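Local coordinates for formate dehydrogenase (Staphylococcus aureus, PDB 6TTB) that catalyses the NAD-dependent oxidation of formate to carbon dioxide, with NAD as the hydride acceptor, at the interface of chains A and B. Sequence-based numbering; all coordinates share one arbitrary frame. Chains: chain A/B, Formate dehydrogenase.

Contact 1: the interface of chains A and B. Residues chain A 146-147, 149, 329; chain B 156, 160, 184-186.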
# COMPACT_ATOMS: atom_id res chain seq x y z
N SER A 146 -7.89 6.77 10.29
CA SER A 146 -6.47 6.61 10.07
C SER A 146 -6.15 5.15 9.89
O SER A 146 -5.40 4.79 8.97
CB SER A 146 -5.68 7.17 11.20
OG SER A 146 -4.33 7.34 10.83
N VAL A 147 -6.67 4.32 10.82
CA VAL A 147 -6.30 2.91 10.85
C VAL A 147 -6.90 2.22 9.63
O VAL A 147 -6.22 1.42 8.96
CB VAL A 147 -6.68 2.26 12.20
CG1 VAL A 147 -6.43 0.78 12.24
CG2 VAL A 147 -5.94 2.93 13.35
N GLU A 149 -7.31 3.54 6.65
CA GLU A 149 -6.41 3.91 5.57
C GLU A 149 -5.17 3.01 5.66
O GLU A 149 -4.71 2.42 4.67
CB GLU A 149 -5.97 5.36 5.67
CG GLU A 149 -7.06 6.38 5.57
CD GLU A 149 -6.58 7.85 5.62
OE1 GLU A 149 -5.38 8.07 5.77
OE2 GLU A 149 -7.44 8.80 5.45
N THR A 329 -1.19 9.15 13.25
CA THR A 329 -1.07 10.17 12.20
C THR A 329 -1.21 11.55 12.83
O THR A 329 -1.81 11.68 13.88
CB THR A 329 -2.13 10.07 11.10
OG1 THR A 329 -3.48 9.98 11.59
CG2 THR A 329 -1.82 9.02 10.08
N LEU B 156 -1.27 6.92 -0.62
CA LEU B 156 -1.24 6.40 0.73
C LEU B 156 0.22 6.33 1.30
O LEU B 156 0.51 6.95 2.37
CB LEU B 156 -1.93 5.05 0.73
CG LEU B 156 -3.45 5.16 0.49
CD1 LEU B 156 -4.04 3.85 -0.02
CD2 LEU B 156 -4.19 5.64 1.71
N ARG B 160 0.50 9.14 4.64
CA ARG B 160 0.95 8.27 5.71
C ARG B 160 2.42 8.07 5.40
O ARG B 160 2.79 8.05 4.22
CB ARG B 160 0.20 6.93 5.61
CG ARG B 160 -1.30 7.05 5.36
CD ARG B 160 -2.14 5.83 5.77
NE ARG B 160 -2.03 5.56 7.19
CZ ARG B 160 -2.83 6.16 8.10
NH1 ARG B 160 -3.79 6.97 7.68
NH2 ARG B 160 -2.74 5.88 9.40
N HIS B 184 0.26 11.67 7.85
CA HIS B 184 -1.00 12.37 7.62
C HIS B 184 -2.08 11.38 7.24
O HIS B 184 -1.80 10.38 6.60
CB HIS B 184 -0.85 13.31 6.45
CG HIS B 184 -0.08 14.52 6.81
ND1 HIS B 184 -0.66 15.58 7.52
CD2 HIS B 184 1.24 14.81 6.65
CE1 HIS B 184 0.26 16.50 7.73
NE2 HIS B 184 1.46 16.04 7.23
N GLU B 185 -3.31 11.70 7.61
CA GLU B 185 -4.43 10.99 7.03
C GLU B 185 -4.60 11.48 5.60
O GLU B 185 -4.36 12.66 5.29
CB GLU B 185 -5.67 11.23 7.85
CG GLU B 185 -5.49 10.81 9.27
CD GLU B 185 -6.79 11.01 10.04
OE1 GLU B 185 -7.61 11.85 9.59
OE2 GLU B 185 -6.99 10.33 11.06
N LEU B 186 -4.97 10.57 4.73
CA LEU B 186 -5.39 10.98 3.42
C LEU B 186 -6.68 11.75 3.56
O LEU B 186 -6.98 12.63 2.75
CB LEU B 186 -5.62 9.73 2.59
CG LEU B 186 -6.25 9.99 1.25
CD1 LEU B 186 -5.32 10.81 0.45
CD2 LEU B 186 -6.50 8.68 0.53
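The methyl CG2 of A:Thr329 packs on the guanidinium of B:Arg160, with CZ 3.6 Å away. The two chains belong to the D-2-hydroxyacid dehydrogenase family, whose members commonly pair through their NAD-binding domains. CB of A:Glu149 rests on CD of B:Arg160. The aliphatic CG of B:Glu185 lies beside CB of A:Thr329, the two side chains crossing near a right angle. CB of B:Leu186 backs the A:Glu149 carboxylate.

Outside this small core the contact is polar. B:Arg160 folds at chi3 (60°), and this bend turns its guanidinium toward helix 144-160 of chain A. NH2 of B:Arg160 gives a fairly straight hydrogen bond to the hydroxyl OG of A:Ser146 at 2.6 Å. That oxygen lies in the guanidinium plane. OG of A:Ser146 also hydrogen-bonds OG1 of A:Thr329 at 2.9 Å, so a neighbour in the same chain helps to orient it.

NH1 of B:Arg160 makes a salt bridge to OE1 of A:Glu149 at 2.7 Å. This bond is more bent at the hydrogen. The carboxylate and guanidinium planes stand nearly perpendicular, at 89°. OE1 lies in the guanidinium plane, but NH1 meets it from above the carboxylate plane. The backbone N of B:Leu186 donates to OE1 of A:Glu149 at 2.7 Å, on the syn side and from the opposite face of the carboxylate. OE1 is thus gripped by two donors. The extended A:Glu149 chain carries it across to both. The nearby arginine would be expected to support the charged form of A:Glu149.

Contact 2: the interface of chains A and B. Residues chain A 46-49, 330; chain B 181-182, 184.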
# COMPACT_ATOMS: atom_id res chain seq x y z
N GLN A 46 11.99 17.86 14.50
CA GLN A 46 10.66 17.30 14.32
C GLN A 46 9.65 18.19 15.00
O GLN A 46 9.00 17.76 15.91
CB GLN A 46 10.44 15.91 14.94
CG GLN A 46 11.68 15.09 15.25
CD GLN A 46 11.97 14.09 14.15
OE1 GLN A 46 12.28 14.49 13.02
NE2 GLN A 46 11.87 12.79 14.47
N GLU A 47 9.47 19.41 14.50
CA GLU A 47 8.62 20.43 15.12
C GLU A 47 7.11 20.17 14.87
O GLU A 47 6.27 20.99 15.25
CB GLU A 47 9.07 21.84 14.68
N ASN A 48 6.76 19.03 14.24
CA ASN A 48 5.38 18.68 13.92
C ASN A 48 4.71 17.89 15.07
O ASN A 48 3.58 18.17 15.46
CB ASN A 48 5.34 17.83 12.64
CG ASN A 48 5.41 18.64 11.36
OD1 ASN A 48 5.20 19.84 11.37
ND2 ASN A 48 5.54 17.97 10.22
N GLN A 49 5.40 16.86 15.57
CA GLN A 49 4.87 15.89 16.50
C GLN A 49 4.18 16.57 17.70
O GLN A 49 4.72 17.45 18.30
CB GLN A 49 6.03 15.04 16.98
CG GLN A 49 5.61 13.90 17.86
CD GLN A 49 4.77 12.88 17.16
OE1 GLN A 49 4.76 12.77 15.93
NE2 GLN A 49 4.11 12.07 17.94
N LEU A 330 -0.62 12.58 12.20
CA LEU A 330 -0.64 13.93 12.76
C LEU A 330 -2.06 14.34 13.13
O LEU A 330 -2.27 14.85 14.20
CB LEU A 330 -0.06 14.89 11.75
CG LEU A 330 1.22 15.60 12.17
CD1 LEU A 330 2.04 14.73 13.08
CD2 LEU A 330 2.01 16.02 10.94
N ASN B 181 6.09 12.70 12.72
CA ASN B 181 6.37 14.07 12.28
C ASN B 181 5.81 14.38 10.87
O ASN B 181 5.47 15.50 10.63
CB ASN B 181 7.81 14.46 12.52
CG ASN B 181 8.07 15.94 12.35
OD1 ASN B 181 7.79 16.76 13.26
ND2 ASN B 181 8.63 16.29 11.20
N HIS B 182 5.62 13.38 10.00
CA HIS B 182 5.11 13.68 8.65
C HIS B 182 4.07 12.66 8.22
O HIS B 182 3.94 12.34 7.01
CB HIS B 182 6.20 13.64 7.62
CG HIS B 182 7.12 14.76 7.79
ND1 HIS B 182 6.80 16.04 7.32
CD2 HIS B 182 8.36 14.82 8.36
CE1 HIS B 182 7.84 16.85 7.58
NE2 HIS B 182 8.81 16.11 8.25
N HIS B 184 0.26 11.67 7.85
CA HIS B 184 -1.00 12.37 7.62
C HIS B 184 -2.08 11.38 7.24
O HIS B 184 -1.80 10.38 6.60
CB HIS B 184 -0.85 13.31 6.45
CG HIS B 184 -0.08 14.52 6.81
ND1 HIS B 184 -0.66 15.58 7.52
CD2 HIS B 184 1.24 14.81 6.65
CE1 HIS B 184 0.26 16.50 7.73
NE2 HIS B 184 1.46 16.04 7.23
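Backbone N of A:Asn48 and backbone O of B:Asn181 both bond across the contact, each to the other asparagine's side chain. The backbone N of A:Asn48 donates to the side-chain carbonyl OD1 of B:Asn181 at 2.7 Å. It approaches with a C=O...N angle of 154° and is tilted from the carbonyl plane. In return, the side-chain amide ND2 of A:Asn48 donates to the main-chain O of B:Asn181 at 2.5 Å. This donor comes nearly along the C=O axis, and the acceptor lies in the A:Asn48 amide plane. Two asparagines therefore read each other's backbone.

CG of B:Asn181 stands anti to its own backbone N (chi1 -168°), which turns OD1 toward the 46-49 loop of chain A. OD1 of B:Asn181 also takes a weak hydrogen bond from N of A:Gln49 at 3.3 Å. Two successive backbone N-H groups thus point at one oxygen. The two asparagine side chains cross at about a right angle, while their amide planes differ by 23°. CB of A:Gln46 packs on CG of B:Asn181 at 3.5 Å. The ring of B:His182 lies near ND2 of A:Asn48, with CE1 3.7 Å away, and no hydrogen bond joins them.

A second, apolar touch lies beside this pair. Methyl CD2 of A:Leu330 meets CE1 of the B:His184 imidazole at 3.7 Å, the side chains crossing obliquely. The same methyl also approaches O of B:Asn181.

A:Leu330 begins helix 330-348. The 46-49 segment is a loop after strand 34-38. On the partner chain, B:Asn181, B:His182 and B:His184 belong to a loop that extends to this loop and helix start.

The C-alpha centres of contact 1 and contact 2 lie about 13 Å apart. They share B:His184. In contact 1 its main-chain carbon faces A:Thr329, whereas in contact 2 its ring is used. The neighbouring residues A:Thr329 and A:Leu330 also divide between the two sites, at the start of helix 330-348. One loop of chain B, from B:Asn181 to B:Leu186, therefore spans both. Contact 1 adds helix 144-160 of chain A, and contact 2 adds the 46-49 loop. Both patches recur with the chains exchanged, so the two-fold dimer carries each twice, in keeping with the family's usual dimer.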